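Local coordinates for protein tryptophanyl-tRNA synthetase (Thermus thermophilus, PDB 2EL7) that probably catalyses the ATP-dependent attachment of tryptophan to its cognate tRNA, working as a homodimeric class I aminoacyl-tRNA synthetase, at residues V79-E89 against L303-A314; F165-F173 against T317-V325. All coordinates share one frame; numbering follows the deposited sequence.

How the contacts relate
Both contacts use the long helix 296-324, which contact 1 meets through its middle and contact 2 through its C-terminal part; their centres lie about 21 Å apart. Contact 1 is the more buried: strand 80-83 of the parallel sheet crosses small helix residues, and its chemistry is largely methyl, ring and backbone contact with a bridging water. Contact 2, farther from the centre of the chain, pairs a cluster of phenylalanines and valines with a lysine-centred polar network at its more exposed side. The two meet where the backbone oxygen of Glu-89 packs on Met-318, and each is touched by the second subunit of the homodimer.

Contact 1. Residues V79-E89 against L303-A314; sequences VTLFVQSHVPE and LLEGAKRARAVA
Strand 80-83, an outermost strand of the chain's three-stranded parallel sheet in this class I synthetase, crosses the 303-314 segment of helix 296-324 almost at a right angle (96°), their axes 6.0 Å apart. Gly-306 permits this close approach: its CA makes a C-H...O contact with Leu-81 O at 3.3 Å, where any CB would collide with that oxygen. One turn further along the helix, Ala-310 CB sits over one face of the Phe-82 ring, 3.9 Å from its centroid. The ring gets there because CG lies between the backbone N and carbonyl carbon (chi1 62°). Leu-303 runs alongside Leu-81, with Leu-303 CD2 4.0 Å from Leu-81 CG. Val-87 CG1 meets Ala-314 CB at 3.7 Å. One water accepts from Val-83 N, donates to Leu-303 O and takes a weak bond from His-86 ND1. At the start of the strand Arg-309, bent at chi3 (-58°), brings NH2 to Thr-80 OG1 at 2.9 Å; the modelled place of OG1, which also bonds to Arg-35 O, is doubtful, and so is this bond. With an alanine here the guanidinium would be gone, and Thr-80 OG1 is likely to lose this one link to the helix. Strand 37-41 hydrogen-bonds to Thr-80 and Phe-82, helix 55-72 packs on Leu-81 and Leu-303, and His-86 NE2 bonds to Leu-328 O of the second subunit.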
loop_
_atom_site.group_PDB
_atom_site.type_symbol
_atom_site.label_atom_id
_atom_site.label_comp_id
_atom_site.label_asym_id
_atom_site.label_seq_id
_atom_site.Cartn_x
_atom_site.Cartn_y
_atom_site.Cartn_z
ATOM N N VAL A 79 -0.807 18.908 -21.837
ATOM C CA VAL A 79 -1.115 17.698 -21.078
ATOM C C VAL A 79 -1.095 17.795 -19.556
ATOM O O VAL A 79 -1.113 18.900 -18.988
ATOM C CB VAL A 79 -0.203 16.525 -21.515
ATOM C CG1 VAL A 79 -0.139 16.473 -23.038
ATOM C CG2 VAL A 79 1.203 16.657 -20.894
ATOM N N THR A 80 -1.088 16.629 -18.901
ATOM C CA THR A 80 -1.078 16.560 -17.437
ATOM C C THR A 80 0.039 15.654 -16.998
ATOM O O THR A 80 -0.086 14.448 -17.048
ATOM C CB THR A 80 -2.438 16.060 -16.903
ATOM O OG1 THR A 80 -3.418 17.062 -17.182
ATOM C CG2 THR A 80 -2.422 15.815 -15.389
ATOM N N LEU A 81 1.139 16.265 -16.572
ATOM C CA LEU A 81 2.346 15.568 -16.138
ATOM C C LEU A 81 2.540 15.724 -14.659
ATOM O O LEU A 81 2.513 16.836 -14.150
ATOM C CB LEU A 81 3.553 16.151 -16.853
ATOM C CG LEU A 81 4.950 15.578 -16.593
ATOM C CD1 LEU A 81 5.008 14.116 -17.019
ATOM C CD2 LEU A 81 5.968 16.401 -17.404
ATOM N N PHE A 82 2.756 14.608 -13.975
ATOM C CA PHE A 82 2.940 14.611 -12.534
ATOM C C PHE A 82 3.799 13.439 -12.056
ATOM O O PHE A 82 4.072 12.497 -12.815
ATOM C CB PHE A 82 1.574 14.577 -11.860
ATOM C CG PHE A 82 0.773 13.347 -12.163
ATOM C CD1 PHE A 82 0.828 12.251 -11.324
ATOM C CD2 PHE A 82 -0.066 13.300 -13.275
ATOM C CE1 PHE A 82 0.045 11.106 -11.579
ATOM C CE2 PHE A 82 -0.843 12.179 -13.544
ATOM C CZ PHE A 82 -0.787 11.069 -12.686
ATOM N N VAL A 83 4.238 13.517 -10.802
ATOM C CA VAL A 83 5.070 12.483 -10.195
ATOM C C VAL A 83 4.193 11.567 -9.349
ATOM O O VAL A 83 3.436 12.040 -8.502
ATOM C CB VAL A 83 6.150 13.094 -9.274
ATOM C CG1 VAL A 83 6.907 11.974 -8.546
ATOM C CG2 VAL A 83 7.099 13.950 -10.087
ATOM N N GLN A 84 4.311 10.260 -9.563
ATOM C CA GLN A 84 3.502 9.285 -8.837
ATOM C C GLN A 84 3.355 9.587 -7.336
ATOM O O GLN A 84 2.232 9.775 -6.865
ATOM C CB GLN A 84 4.065 7.883 -9.087
ATOM C CG GLN A 84 3.360 6.751 -8.376
ATOM C CD GLN A 84 3.872 5.371 -8.825
ATOM O OE1 GLN A 84 4.962 5.233 -9.400
ATOM N NE2 GLN A 84 3.080 4.350 -8.557
ATOM N N SER A 85 4.467 9.668 -6.595
ATOM C CA SER A 85 4.408 9.965 -5.153
ATOM C C SER A 85 3.719 11.278 -4.751
ATOM O O SER A 85 3.412 11.476 -3.578
ATOM C CB SER A 85 5.818 9.921 -4.511
ATOM O OG SER A 85 6.666 10.987 -4.912
ATOM N N HIS A 86 3.473 12.183 -5.692
ATOM C CA HIS A 86 2.796 13.433 -5.343
ATOM C C HIS A 86 1.295 13.261 -5.139
ATOM O O HIS A 86 0.653 14.117 -4.562
ATOM C CB HIS A 86 3.090 14.522 -6.378
ATOM C CG HIS A 86 4.520 14.973 -6.359
ATOM N ND1 HIS A 86 4.970 16.071 -7.058
ATOM C CD2 HIS A 86 5.609 14.449 -5.738
ATOM C CE1 HIS A 86 6.275 16.201 -6.873
ATOM N NE2 HIS A 86 6.685 15.230 -6.077
ATOM N N VAL A 87 0.739 12.147 -5.600
ATOM C CA VAL A 87 -0.674 11.859 -5.374
ATOM C C VAL A 87 -0.690 10.496 -4.682
ATOM O O VAL A 87 -0.844 9.459 -5.305
ATOM C CB VAL A 87 -1.453 11.826 -6.671
ATOM C CG1 VAL A 87 -2.934 11.634 -6.379
ATOM C CG2 VAL A 87 -1.201 13.124 -7.426
ATOM N N PRO A 88 -0.520 10.501 -3.365
ATOM C CA PRO A 88 -0.477 9.320 -2.500
ATOM C C PRO A 88 -1.734 8.462 -2.378
ATOM O O PRO A 88 -1.637 7.311 -1.943
ATOM C CB PRO A 88 -0.054 9.919 -1.165
ATOM C CG PRO A 88 -0.857 11.210 -1.162
ATOM C CD PRO A 88 -0.538 11.736 -2.554
ATOM N N GLU A 89 -2.897 9.019 -2.731
ATOM C CA GLU A 89 -4.164 8.303 -2.664
ATOM C C GLU A 89 -4.085 6.923 -3.324
ATOM O O GLU A 89 -4.694 5.970 -2.847
ATOM C CB GLU A 89 -5.296 9.081 -3.377
ATOM C CG GLU A 89 -5.960 10.249 -2.655
ATOM C CD GLU A 89 -5.070 11.460 -2.515
ATOM O OE1 GLU A 89 -4.140 11.634 -3.326
ATOM O OE2 GLU A 89 -5.313 12.260 -1.595
ATOM N N LEU A 303 4.854 20.231 -12.902
ATOM C CA LEU A 303 4.630 19.064 -12.052
ATOM C C LEU A 303 3.594 19.371 -10.962
ATOM O O LEU A 303 2.706 18.570 -10.694
ATOM C CB LEU A 303 5.951 18.595 -11.395
ATOM C CG LEU A 303 7.050 18.112 -12.359
ATOM C CD1 LEU A 303 8.247 17.610 -11.586
ATOM C CD2 LEU A 303 6.489 16.989 -13.233
ATOM N N LEU A 304 3.701 20.550 -10.367
ATOM C CA LEU A 304 2.812 20.979 -9.300
ATOM C C LEU A 304 1.388 21.082 -9.799
ATOM O O LEU A 304 0.451 20.656 -9.130
ATOM C CB LEU A 304 3.264 22.334 -8.776
ATOM C CG LEU A 304 2.862 22.722 -7.349
ATOM C CD1 LEU A 304 3.653 21.857 -6.370
ATOM C CD2 LEU A 304 3.146 24.227 -7.090
ATOM N N GLU A 305 1.237 21.656 -10.983
ATOM C CA GLU A 305 -0.069 21.844 -11.602
ATOM C C GLU A 305 -0.622 20.506 -12.151
ATOM O O GLU A 305 -1.824 20.264 -12.121
ATOM C CB GLU A 305 0.052 22.892 -12.732
ATOM C CG GLU A 305 -1.220 23.715 -12.989
ATOM C CD GLU A 305 -1.463 24.784 -11.914
ATOM O OE1 GLU A 305 -2.636 25.202 -11.737
ATOM O OE2 GLU A 305 -0.483 25.212 -11.249
ATOM N N GLY A 306 0.261 19.653 -12.659
ATOM C CA GLY A 306 -0.190 18.381 -13.157
ATOM C C GLY A 306 -0.759 17.584 -11.992
ATOM O O GLY A 306 -1.763 16.856 -12.118
ATOM N N ALA A 307 -0.124 17.741 -10.835
ATOM C CA ALA A 307 -0.553 17.031 -9.649
ATOM C C ALA A 307 -1.899 17.523 -9.108
ATOM O O ALA A 307 -2.731 16.703 -8.685
ATOM C CB ALA A 307 0.529 17.125 -8.565
ATOM N N LYS A 308 -2.129 18.837 -9.122
ATOM C CA LYS A 308 -3.395 19.386 -8.608
ATOM C C LYS A 308 -4.536 18.762 -9.371
ATOM O O LYS A 308 -5.494 18.255 -8.793
ATOM C CB LYS A 308 -3.457 20.911 -8.779
ATOM C CG LYS A 308 -2.320 21.630 -8.104
ATOM C CD LYS A 308 -2.553 23.130 -8.001
ATOM C CE LYS A 308 -1.304 23.797 -7.402
ATOM N NZ LYS A 308 -1.453 25.262 -7.216
ATOM N N ARG A 309 -4.385 18.801 -10.686
ATOM C CA ARG A 309 -5.337 18.264 -11.644
ATOM C C ARG A 309 -5.596 16.755 -11.482
ATOM O O ARG A 309 -6.747 16.320 -11.488
ATOM C CB ARG A 309 -4.796 18.564 -13.044
ATOM C CG ARG A 309 -5.737 18.291 -14.164
ATOM C CD ARG A 309 -5.061 18.709 -15.483
ATOM N NE ARG A 309 -4.655 20.114 -15.512
ATOM C CZ ARG A 309 -3.460 20.560 -15.914
ATOM N NH1 ARG A 309 -3.203 21.861 -15.904
ATOM N NH2 ARG A 309 -2.519 19.722 -16.314
ATOM N N ALA A 310 -4.530 15.961 -11.341
ATOM C CA ALA A 310 -4.685 14.527 -11.187
ATOM C C ALA A 310 -5.311 14.203 -9.821
ATOM O O ALA A 310 -6.171 13.325 -9.713
ATOM C CB ALA A 310 -3.334 13.842 -11.330
ATOM N N ARG A 311 -4.875 14.923 -8.784
ATOM C CA ARG A 311 -5.371 14.731 -7.423
ATOM C C ARG A 311 -6.857 15.081 -7.257
ATOM O O ARG A 311 -7.542 14.516 -6.405
ATOM C CB ARG A 311 -4.531 15.559 -6.441
ATOM C CG ARG A 311 -4.963 15.418 -4.974
ATOM C CD ARG A 311 -3.850 15.794 -4.002
ATOM N NE ARG A 311 -3.296 17.108 -4.324
ATOM C CZ ARG A 311 -2.049 17.322 -4.748
ATOM N NH1 ARG A 311 -1.195 16.306 -4.890
ATOM N NH2 ARG A 311 -1.676 18.560 -5.085
ATOM N N ALA A 312 -7.350 16.023 -8.051
ATOM C CA ALA A 312 -8.757 16.396 -7.982
ATOM C C ALA A 312 -9.544 15.133 -8.360
ATOM O O ALA A 312 -10.538 14.775 -7.706
ATOM C CB ALA A 312 -9.065 17.563 -8.969
ATOM N N VAL A 313 -9.087 14.454 -9.410
ATOM C CA VAL A 313 -9.724 13.209 -9.839
ATOM C C VAL A 313 -9.514 12.091 -8.802
ATOM O O VAL A 313 -10.474 11.425 -8.411
ATOM C CB VAL A 313 -9.163 12.735 -11.205
ATOM C CG1 VAL A 313 -9.629 11.340 -11.520
ATOM C CG2 VAL A 313 -9.610 13.689 -12.303
ATOM N N ALA A 314 -8.275 11.897 -8.343
ATOM C CA ALA A 314 -7.963 10.824 -7.376
ATOM C C ALA A 314 -8.771 10.873 -6.080
ATOM O O ALA A 314 -9.246 9.844 -5.608
ATOM C CB ALA A 314 -6.472 10.813 -7.053
HETATM O O HOH W 1 3.795 16.093 -9.733
#

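Contact 2. Residues F165-F173 against T317-V325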
loop_
_atom_site.group_PDB
_atom_site.type_symbol
_atom_site.label_atom_id
_atom_site.label_comp_id
_atom_site.label_asym_id
_atom_site.label_seq_id
_atom_site.Cartn_x
_atom_site.Cartn_y
_atom_site.Cartn_z
ATOM N N PHE A 165 -13.987 -5.669 -8.690
ATOM C CA PHE A 165 -14.453 -4.556 -7.891
ATOM C C PHE A 165 -15.857 -4.149 -8.319
ATOM O O PHE A 165 -16.751 -4.009 -7.475
ATOM C CB PHE A 165 -13.514 -3.342 -8.014
ATOM C CG PHE A 165 -13.838 -2.214 -7.051
ATOM C CD1 PHE A 165 -13.118 -2.061 -5.857
ATOM C CD2 PHE A 165 -14.887 -1.323 -7.316
ATOM C CE1 PHE A 165 -13.438 -1.040 -4.938
ATOM C CE2 PHE A 165 -15.217 -0.302 -6.409
ATOM C CZ PHE A 165 -14.490 -0.162 -5.217
ATOM N N ASN A 166 -16.058 -3.944 -9.616
ATOM C CA ASN A 166 -17.378 -3.534 -10.108
ATOM C C ASN A 166 -18.505 -4.495 -9.710
ATOM O O ASN A 166 -19.590 -4.056 -9.327
ATOM C CB ASN A 166 -17.370 -3.349 -11.628
ATOM C CG ASN A 166 -16.511 -2.160 -12.075
ATOM O OD1 ASN A 166 -16.218 -1.243 -11.295
ATOM N ND2 ASN A 166 -16.122 -2.162 -13.344
ATOM N N HIS A 167 -18.242 -5.796 -9.779
ATOM C CA HIS A 167 -19.239 -6.788 -9.421
ATOM C C HIS A 167 -19.562 -6.792 -7.929
ATOM O O HIS A 167 -20.739 -6.907 -7.551
ATOM C CB HIS A 167 -18.776 -8.196 -9.843
ATOM C CG HIS A 167 -19.612 -9.306 -9.268
ATOM N ND1 HIS A 167 -20.936 -9.497 -9.607
ATOM C CD2 HIS A 167 -19.299 -10.302 -8.400
ATOM C CE1 HIS A 167 -21.400 -10.566 -8.980
ATOM N NE2 HIS A 167 -20.426 -11.073 -8.242
ATOM N N LEU A 168 -18.530 -6.677 -7.090
ATOM C CA LEU A 168 -18.703 -6.685 -5.629
ATOM C C LEU A 168 -19.215 -5.385 -4.996
ATOM O O LEU A 168 -19.849 -5.431 -3.957
ATOM C CB LEU A 168 -17.377 -7.015 -4.922
ATOM C CG LEU A 168 -16.573 -8.276 -5.224
ATOM C CD1 LEU A 168 -15.200 -8.175 -4.535
ATOM C CD2 LEU A 168 -17.342 -9.508 -4.742
ATOM N N PHE A 169 -18.920 -4.225 -5.578
ATOM C CA PHE A 169 -19.364 -3.003 -4.930
ATOM C C PHE A 169 -20.191 -2.038 -5.748
ATOM O O PHE A 169 -20.588 -1.009 -5.217
ATOM C CB PHE A 169 -18.154 -2.237 -4.356
ATOM C CG PHE A 169 -17.191 -3.103 -3.585
ATOM C CD1 PHE A 169 -15.937 -3.427 -4.121
ATOM C CD2 PHE A 169 -17.531 -3.602 -2.322
ATOM C CE1 PHE A 169 -15.036 -4.229 -3.416
ATOM C CE2 PHE A 169 -16.640 -4.411 -1.604
ATOM C CZ PHE A 169 -15.390 -4.726 -2.147
ATOM N N GLY A 170 -20.471 -2.358 -7.006
ATOM C CA GLY A 170 -21.229 -1.444 -7.850
ATOM C C GLY A 170 -20.290 -0.906 -8.922
ATOM O O GLY A 170 -19.113 -0.669 -8.631
ATOM N N GLU A 171 -20.782 -0.702 -10.145
ATOM C CA GLU A 171 -19.932 -0.242 -11.247
ATOM C C GLU A 171 -19.112 0.972 -10.851
ATOM O O GLU A 171 -19.655 2.019 -10.515
ATOM C CB GLU A 171 -20.761 0.084 -12.507
ATOM C CG GLU A 171 -19.868 0.287 -13.754
ATOM C CD GLU A 171 -20.629 0.622 -15.032
ATOM O OE1 GLU A 171 -21.322 1.660 -15.042
ATOM O OE2 GLU A 171 -20.517 -0.143 -16.028
ATOM N N THR A 172 -17.795 0.844 -10.903
ATOM C CA THR A 172 -16.961 1.956 -10.492
ATOM C C THR A 172 -15.818 2.296 -11.430
ATOM O O THR A 172 -15.549 3.480 -11.687
ATOM C CB THR A 172 -16.334 1.684 -9.120
ATOM O OG1 THR A 172 -17.362 1.379 -8.164
ATOM C CG2 THR A 172 -15.556 2.886 -8.668
ATOM N N PHE A 173 -15.146 1.257 -11.924
ATOM C CA PHE A 173 -13.975 1.433 -12.763
ATOM C C PHE A 173 -14.085 0.924 -14.193
ATOM O O PHE A 173 -14.761 -0.066 -14.463
ATOM C CB PHE A 173 -12.774 0.716 -12.127
ATOM C CG PHE A 173 -12.374 1.235 -10.776
ATOM C CD1 PHE A 173 -12.591 0.479 -9.641
ATOM C CD2 PHE A 173 -11.698 2.437 -10.654
ATOM C CE1 PHE A 173 -12.133 0.906 -8.389
ATOM C CE2 PHE A 173 -11.232 2.876 -9.415
ATOM C CZ PHE A 173 -11.452 2.106 -8.277
ATOM N N THR A 317 -12.236 9.811 -6.797
ATOM C CA THR A 317 -12.286 8.362 -6.914
ATOM C C THR A 317 -12.171 7.674 -5.575
ATOM O O THR A 317 -12.911 6.735 -5.289
ATOM C CB THR A 317 -11.156 7.772 -7.790
ATOM O OG1 THR A 317 -11.226 8.293 -9.128
ATOM C CG2 THR A 317 -11.307 6.243 -7.837
ATOM N N MET A 318 -11.235 8.131 -4.755
ATOM C CA MET A 318 -11.015 7.528 -3.452
ATOM C C MET A 318 -12.224 7.717 -2.508
ATOM O O MET A 318 -12.468 6.894 -1.629
ATOM C CB MET A 318 -9.724 8.099 -2.835
ATOM C CG MET A 318 -9.094 7.237 -1.743
ATOM S SD MET A 318 -8.687 5.564 -2.388
ATOM C CE MET A 318 -9.623 4.535 -1.340
ATOM N N GLU A 319 -12.987 8.787 -2.672
ATOM C CA GLU A 319 -14.143 8.963 -1.808
ATOM C C GLU A 319 -15.178 7.964 -2.273
ATOM O O GLU A 319 -15.827 7.316 -1.466
ATOM C CB GLU A 319 -14.701 10.388 -1.891
ATOM C CG GLU A 319 -14.033 11.345 -0.919
ATOM C CD GLU A 319 -14.509 12.775 -1.089
ATOM O OE1 GLU A 319 -15.715 13.021 -0.867
ATOM O OE2 GLU A 319 -13.676 13.647 -1.452
ATOM N N GLU A 320 -15.330 7.842 -3.585
ATOM C CA GLU A 320 -16.269 6.884 -4.136
ATOM C C GLU A 320 -15.952 5.472 -3.605
ATOM O O GLU A 320 -16.847 4.771 -3.130
ATOM C CB GLU A 320 -16.201 6.922 -5.655
ATOM C CG GLU A 320 -17.228 6.097 -6.352
ATOM C CD GLU A 320 -17.021 6.106 -7.853
ATOM O OE1 GLU A 320 -17.840 5.495 -8.591
ATOM O OE2 GLU A 320 -16.033 6.735 -8.294
ATOM N N VAL A 321 -14.682 5.064 -3.655
ATOM C CA VAL A 321 -14.279 3.735 -3.165
ATOM C C VAL A 321 -14.489 3.543 -1.659
ATOM O O VAL A 321 -15.059 2.548 -1.237
ATOM C CB VAL A 321 -12.782 3.415 -3.498
ATOM C CG1 VAL A 321 -12.351 2.111 -2.814
ATOM C CG2 VAL A 321 -12.591 3.296 -5.003
ATOM N N ARG A 322 -14.051 4.489 -0.842
ATOM C CA ARG A 322 -14.216 4.342 0.602
ATOM C C ARG A 322 -15.679 4.093 0.986
ATOM O O ARG A 322 -15.987 3.280 1.870
ATOM C CB ARG A 322 -13.654 5.583 1.339
ATOM C CG ARG A 322 -12.128 5.640 1.315
ATOM C CD ARG A 322 -11.493 6.689 2.210
ATOM N NE ARG A 322 -11.517 7.977 1.545
ATOM C CZ ARG A 322 -10.460 8.752 1.320
ATOM N NH1 ARG A 322 -10.643 9.897 0.688
ATOM N NH2 ARG A 322 -9.235 8.405 1.711
ATOM N N GLU A 323 -16.581 4.772 0.303
ATOM C CA GLU A 323 -18.009 4.641 0.580
ATOM C C GLU A 323 -18.608 3.301 0.133
ATOM O O GLU A 323 -19.403 2.700 0.862
ATOM C CB GLU A 323 -18.751 5.774 -0.104
ATOM C CG GLU A 323 -20.208 5.814 0.219
ATOM C CD GLU A 323 -21.012 6.318 -0.951
ATOM O OE1 GLU A 323 -21.147 5.564 -1.949
ATOM O OE2 GLU A 323 -21.488 7.475 -0.883
ATOM N N LYS A 324 -18.219 2.842 -1.065
ATOM C CA LYS A 324 -18.712 1.584 -1.618
ATOM C C LYS A 324 -18.156 0.357 -0.913
ATOM O O LYS A 324 -18.791 -0.683 -0.867
ATOM C CB LYS A 324 -18.407 1.503 -3.116
ATOM C CG LYS A 324 -19.243 2.470 -3.970
ATOM C CD LYS A 324 -19.087 2.203 -5.464
ATOM C CE LYS A 324 -19.949 3.148 -6.272
ATOM N NZ LYS A 324 -19.481 3.259 -7.678
ATOM N N VAL A 325 -16.957 0.488 -0.370
ATOM C CA VAL A 325 -16.293 -0.589 0.358
ATOM C C VAL A 325 -16.942 -0.661 1.748
ATOM O O VAL A 325 -16.738 -1.610 2.501
ATOM C CB VAL A 325 -14.763 -0.270 0.416
ATOM C CG1 VAL A 325 -14.180 -0.547 1.779
ATOM C CG2 VAL A 325 -14.052 -1.045 -0.683
#
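Phe-165, Phe-169 and Phe-173 pack against Val-321, Val-325 and Thr-317 in the tight part of this contact. The Phe-165 ring lies between the other two phenylalanines, with Phe-169 CD1 over one face and Phe-173 CE1 over the opposite face. With CG anti to the backbone N (chi1 -172°), Phe-165 brings its CZ to 3.9 Å from Val-321 CG1. The other branch of that valine, CG2, meets Phe-173 CZ at 3.7 Å, the two side chains crossing at roughly a right angle. Val-325 CG2 stands over a face of the Phe-169 ring, 4.2 Å from its centroid and 12° off the normal, a CH-pi contact. The fold element here is the end of helix 153-169, after which Gly-170 takes a positive phi. Asn-166, in the helix's last turn, fastens the following loop back onto it: OD1 accepts from Phe-173 N in the carbonyl plane, on a lone pair, and from Thr-172 N well above that plane, while ND2 donates almost straight (173°) to Phe-173 O. Toward the more exposed side the contact turns polar and centres on Lys-324. Its extended chain meets Thr-172 tip to tip, NZ donating to OG1 at 2.9 Å, and OG1 in turn donates to Gly-170 O. NZ also makes a weak bond to Glu-171 O and a salt bridge to Glu-320 OE1 at 2.9 Å, reaching that oxygen from its anti side. Thr-172 CG2 rests 3.5 Å from the same OE1, while Glu-320 OE2 has a second partner in Lys-141. Glu-171 is solvent-exposed, whereas Tyr-53 of the second subunit packs on Phe-169 and bonds through its hydroxyl to Val-325 O.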